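Alpha-L-rhamnosidase (Streptomyces avermitilis, PDB 3W5N) hydrolyses terminal non-reducing alpha-L-rhamnose residues from citrus flavonoid glycosides and the arabinogalactan-protein gum arabic, and binds L-rhamnose through a calcium-dependent carbohydrate-binding module. Local coordinates at residues F159-D164 against D254-S259. Sequence-based numbering, arbitrary orientation. Where two conformers were deposited one is given.
Sequences FRRTVD and DASWKS. With RAM (alpha-L-rhamnopyranose), chain F.
Arg161 lays its CB over the six-membered ring of Trp257, 3.4 Å from the centroid and 12° off the ring normal, the geometry of a CH-pi contact. With CG anti to the backbone N (chi1 172°) and a bend at chi2, the chain then runs on past the indole, and its guanidinium plane stands 71° from the ring. Val163 CG1 and Ser256 CB sandwich that guanidinium, the latter 3.7 Å from Arg161 CZ. A water accepts from Arg161 NE at 2.6 Å and donates to Asp254 OD1, the atom that also takes Ser256 N (2.9 Å) in an Asx turn within the type I turn Asp254-Trp257. Beyond this turn Arg160 and Lys258 form an antiparallel hydrogen-bonded pair, each N donating to the other's O (3.0 and 2.8 Å). Ser259 OG lies over one face of the Phe159 ring, 3.2 Å from CE2, and hydrogen-bonds Trp158 O. On the other sheet face, Arg160 NE forms a salt bridge with Asp275 and NH1 hydrogen-bonds Glu270 O, while Thr162 OG1 and O4 of a bound rhamnose share a hydrogen bond. Edge-to-face contacts of Phe159 and Trp257 with Trp236 reach the facing sheet, consistent with the beta-sandwich of the assigned CBM67 module.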
loop_
_atom_site.group_PDB
_atom_site.type_symbol
_atom_site.label_atom_id
_atom_site.label_comp_id
_atom_site.label_asym_id
_atom_site.label_seq_id
_atom_site.Cartn_x
_atom_site.Cartn_y
_atom_site.Cartn_z
ATOM N N PHE A 159 -45.707 -3.313 -11.226
ATOM C CA PHE A 159 -45.828 -4.737 -10.909
ATOM C C PHE A 159 -46.291 -4.911 -9.482
ATOM O O PHE A 159 -45.864 -4.146 -8.577
ATOM C CB PHE A 159 -44.473 -5.472 -11.066
ATOM C CG PHE A 159 -43.843 -5.297 -12.421
ATOM C CD1 PHE A 159 -43.124 -4.135 -12.717
ATOM C CD2 PHE A 159 -43.991 -6.272 -13.416
ATOM C CE1 PHE A 159 -42.566 -3.928 -13.977
ATOM C CE2 PHE A 159 -43.421 -6.079 -14.677
ATOM C CZ PHE A 159 -42.708 -4.908 -14.958
ATOM N N ARG A 160 -47.143 -5.917 -9.294
ATOM C CA ARG A 160 -47.695 -6.270 -7.992
ATOM C C ARG A 160 -47.757 -7.767 -7.791
ATOM O O ARG A 160 -47.996 -8.527 -8.739
ATOM C CB ARG A 160 -49.120 -5.713 -7.843
ATOM C CG ARG A 160 -49.174 -4.241 -7.475
ATOM C CD ARG A 160 -50.608 -3.725 -7.378
ATOM N NE ARG A 160 -51.442 -4.563 -6.524
ATOM C CZ ARG A 160 -51.652 -4.351 -5.226
ATOM N NH1 ARG A 160 -51.093 -3.307 -4.629
ATOM N NH2 ARG A 160 -52.418 -5.182 -4.530
ATOM N N ARG A 161 -47.573 -8.178 -6.543
ATOM C CA ARG A 161 -47.725 -9.577 -6.177
ATOM C C ARG A 161 -48.145 -9.625 -4.721
ATOM O O ARG A 161 -47.549 -8.954 -3.894
ATOM C CB ARG A 161 -46.384 -10.275 -6.338
ATOM C CG ARG A 161 -46.319 -11.694 -5.829
ATOM C CD ARG A 161 -46.857 -12.627 -6.875
ATOM N NE ARG A 161 -46.410 -13.986 -6.645
ATOM C CZ ARG A 161 -47.185 -14.965 -6.198
ATOM N NH1 ARG A 161 -48.481 -14.742 -5.927
ATOM N NH2 ARG A 161 -46.661 -16.183 -6.033
ATOM N N THR A 162 -49.179 -10.395 -4.425
ATOM C CA THR A 162 -49.514 -10.689 -3.033
ATOM C C THR A 162 -49.191 -12.143 -2.770
ATOM O O THR A 162 -49.699 -13.030 -3.471
ATOM C CB THR A 162 -50.995 -10.434 -2.724
ATOM O OG1 THR A 162 -51.293 -9.065 -3.008
ATOM C CG2 THR A 162 -51.279 -10.730 -1.254
ATOM N N VAL A 163 -48.363 -12.372 -1.755
ATOM C CA VAL A 163 -47.916 -13.718 -1.412
ATOM C C VAL A 163 -48.217 -14.062 0.038
ATOM O O VAL A 163 -48.108 -13.212 0.916
ATOM C CB VAL A 163 -46.418 -13.911 -1.690
ATOM C CG1 VAL A 163 -46.191 -13.998 -3.184
ATOM C CG2 VAL A 163 -45.581 -12.807 -1.052
ATOM N N ASP A 164 -48.615 -15.313 0.255
ATOM C CA ASP A 164 -49.009 -15.813 1.565
ATOM C C ASP A 164 -47.772 -16.453 2.213
ATOM O O ASP A 164 -47.365 -17.564 1.848
ATOM C CB ASP A 164 -50.144 -16.832 1.393
ATOM C CG ASP A 164 -50.759 -17.283 2.714
ATOM O OD1 ASP A 164 -50.241 -16.942 3.797
ATOM O OD2 ASP A 164 -51.785 -17.996 2.665
ATOM N N ASP A 254 -41.840 -13.735 -11.516
ATOM C CA ASP A 254 -42.330 -14.697 -12.512
ATOM C C ASP A 254 -43.712 -14.248 -12.985
ATOM O O ASP A 254 -44.132 -13.132 -12.682
ATOM C CB ASP A 254 -42.302 -16.153 -11.974
ATOM C CG ASP A 254 -43.195 -16.363 -10.760
ATOM O OD1 ASP A 254 -44.182 -15.619 -10.579
ATOM O OD2 ASP A 254 -42.913 -17.299 -9.970
ATOM N N ALA A 255 -44.407 -15.089 -13.744
ATOM C CA ALA A 255 -45.699 -14.711 -14.332
ATOM C C ALA A 255 -46.887 -14.737 -13.351
ATOM O O ALA A 255 -48.031 -14.508 -13.760
ATOM C CB ALA A 255 -46.006 -15.565 -15.573
ATOM N N SER A 256 -46.634 -15.023 -12.075
ATOM C CA SER A 256 -47.663 -14.896 -11.039
ATOM C C SER A 256 -47.803 -13.435 -10.591
ATOM O O SER A 256 -48.732 -13.086 -9.851
ATOM C CB SER A 256 -47.349 -15.794 -9.835
ATOM O OG SER A 256 -47.389 -17.170 -10.187
ATOM N N TRP A 257 -46.864 -12.589 -11.024
ATOM C CA TRP A 257 -46.921 -11.139 -10.792
ATOM C C TRP A 257 -47.871 -10.488 -11.779
ATOM O O TRP A 257 -47.967 -10.920 -12.932
ATOM C CB TRP A 257 -45.541 -10.507 -10.962
ATOM C CG TRP A 257 -44.608 -10.809 -9.828
ATOM C CD1 TRP A 257 -44.075 -12.033 -9.500
ATOM C CD2 TRP A 257 -44.106 -9.881 -8.863
ATOM N NE1 TRP A 257 -43.272 -11.917 -8.389
ATOM C CE2 TRP A 257 -43.271 -10.609 -7.979
ATOM C CE3 TRP A 257 -44.298 -8.505 -8.639
ATOM C CZ2 TRP A 257 -42.612 -10.001 -6.895
ATOM C CZ3 TRP A 257 -43.642 -7.898 -7.551
ATOM C CH2 TRP A 257 -42.819 -8.651 -6.700
ATOM N N LYS A 258 -48.577 -9.457 -11.332
ATOM C CA LYS A 258 -49.400 -8.654 -12.242
ATOM C C LYS A 258 -48.593 -7.466 -12.713
ATOM O O LYS A 258 -47.739 -6.991 -11.989
ATOM C CB LYS A 258 -50.676 -8.185 -11.527
ATOM C CG LYS A 258 -51.673 -9.298 -11.244
ATOM C CD LYS A 258 -52.120 -9.985 -12.542
ATOM C CE LYS A 258 -53.510 -10.610 -12.420
ATOM N NZ LYS A 258 -54.609 -9.611 -12.579
ATOM N N SER A 259 -48.858 -6.985 -13.931
ATOM C CA SER A 259 -48.139 -5.854 -14.472
ATOM C C SER A 259 -49.072 -4.917 -15.244
ATOM O O SER A 259 -50.058 -5.375 -15.807
ATOM C CB SER A 259 -47.007 -6.327 -15.394
ATOM O OG SER A 259 -46.271 -5.186 -15.842
HETATM C C1 RAM F . -57.944 -9.351 -2.162
HETATM C C2 RAM F . -57.316 -8.164 -2.946
HETATM C C3 RAM F . -56.023 -7.891 -2.166
HETATM C C4 RAM F . -55.059 -9.086 -2.239
HETATM C C5 RAM F . -55.748 -10.355 -1.691
HETATM C C6 RAM F . -54.922 -11.616 -1.946
HETATM O O1 RAM F . -58.177 -9.101 -0.755
HETATM O O2 RAM F . -57.194 -8.751 -4.243
HETATM O O3 RAM F . -55.372 -6.674 -2.543
HETATM O O4 RAM F . -53.846 -8.758 -1.533
HETATM O O5 RAM F . -57.084 -10.515 -2.254
HETATM O O HOH W 1 -44.273 -15.199 -7.408
#